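Local coordinates for gamma-glutamyltransferase 1 Threonine peptidase. MEROPS family T03 (Pseudomonas nitroreducens, PDB 7D9E) that transfers gamma-glutamyl groups from donors such as glutathione to acceptor amino acids or to water, and is used for theanine synthesis by transpeptidation, at the interface of chains A and B. Sequence-based numbering; all coordinates share one arbitrary frame. Chains: chain A, Gamma-glutamyltransferase 1 Threonine peptidase. MEROPS family T03; chain B, Gamma-glutamyltransferase 1 Threonine peptidase. MEROPS family T03.

The interface of chains A and B. Residues chain A 103, 106-107, 113; chain B 46-47.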
# COMPACT_ATOMS: atom_id res chain seq x y z
N LYS A 103 5.18 6.33 23.53
CA LYS A 103 5.37 4.89 23.33
C LYS A 103 4.21 4.05 23.85
O LYS A 103 3.80 3.09 23.17
CB LYS A 103 6.68 4.47 24.01
CG LYS A 103 7.04 3.00 23.91
CD LYS A 103 8.43 2.74 24.54
N TYR A 106 -1.30 3.59 23.81
CA TYR A 106 -2.42 2.69 23.57
C TYR A 106 -2.56 1.63 24.66
O TYR A 106 -3.35 0.69 24.49
CB TYR A 106 -2.32 2.07 22.18
CG TYR A 106 -2.37 3.09 21.08
CD1 TYR A 106 -3.47 3.93 20.93
CD2 TYR A 106 -1.32 3.24 20.19
CE1 TYR A 106 -3.53 4.86 19.92
CE2 TYR A 106 -1.35 4.19 19.19
CZ TYR A 106 -2.45 5.00 19.06
OH TYR A 106 -2.48 5.94 18.06
N LEU A 107 -1.83 1.75 25.76
CA LEU A 107 -1.86 0.75 26.82
C LEU A 107 -2.68 1.24 28.01
O LEU A 107 -2.71 2.43 28.33
CB LEU A 107 -0.44 0.43 27.29
CG LEU A 107 0.51 -0.01 26.17
CD1 LEU A 107 1.81 -0.49 26.79
CD2 LEU A 107 -0.10 -1.11 25.31
N VAL A 113 -2.86 -3.69 25.39
CA VAL A 113 -3.35 -2.82 24.33
C VAL A 113 -4.84 -2.61 24.52
O VAL A 113 -5.61 -3.56 24.72
CB VAL A 113 -3.02 -3.41 22.96
CG1 VAL A 113 -3.68 -2.58 21.87
CG2 VAL A 113 -1.52 -3.47 22.75
N SER B 46 2.58 -1.34 19.23
CA SER B 46 1.99 -0.73 20.42
C SER B 46 2.59 -1.29 21.70
O SER B 46 2.52 -0.64 22.75
CB SER B 46 0.48 -1.00 20.45
OG SER B 46 -0.19 -0.44 19.34
N LYS B 47 3.14 -2.49 21.64
CA LYS B 47 3.69 -3.24 22.75
C LYS B 47 4.57 -4.31 22.12
O LYS B 47 4.13 -5.01 21.20
CB LYS B 47 2.57 -3.89 23.57
CG LYS B 47 3.03 -4.43 24.91
CD LYS B 47 1.91 -5.17 25.61
O HOH W 1 1.16 2.04 22.94
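The phenol ring of A:Tyr106 meets B:Ser46 at an edge rather than over a face: ring carbon CD2 lies 3.9 Å from the serine hydroxyl OG, which sits beyond that edge and is displaced towards one face. Water 1 lies off the same edge but on the opposite side of the ring plane, so hydroxyl and water flank the CD2 corner. With CG of A:Tyr106 anti to its carbonyl carbon (chi1 -62°), the ring stands beside its own backbone N, the group that gives the water a hydrogen bond (N to water 1 O, 3.0 Å, 158° at H). The same water lies 2.8 Å from the backbone O of A:Lys103 and 3.0 Å from the backbone O of B:Ser46, bridging the two chains through main-chain groups. The serine carbonyl also faces the isopropyl end of A:Leu107, whose CD2 comes to 3.7 Å from B:Ser46 O; this oxygen is thus bordered by methyl carbon as well as by water. A:Val113 supports the serine from another direction. With CG1 anti to the backbone N (chi1 173°), its CG2 lies beside that N and anti to the carbonyl carbon, touching B:Ser46 CB at 3.9 Å and B:Lys47 CB more loosely, at 4.2 Å. Within chain A, A:Val113 CG2 also packs on A:Leu107 CD2, giving a small apolar surface against the two CB atoms and the serine carbonyl. This loop-to-loop patch between the two subunits is slight, joined by the water bridge and by apolar contact of A:Val113 with B:Ser46. B:Ser46 follows closely on the glutamate-binding residues B:Glu40 and B:Asp43, so the contact may help steady the segment lining the gamma-glutamyl site.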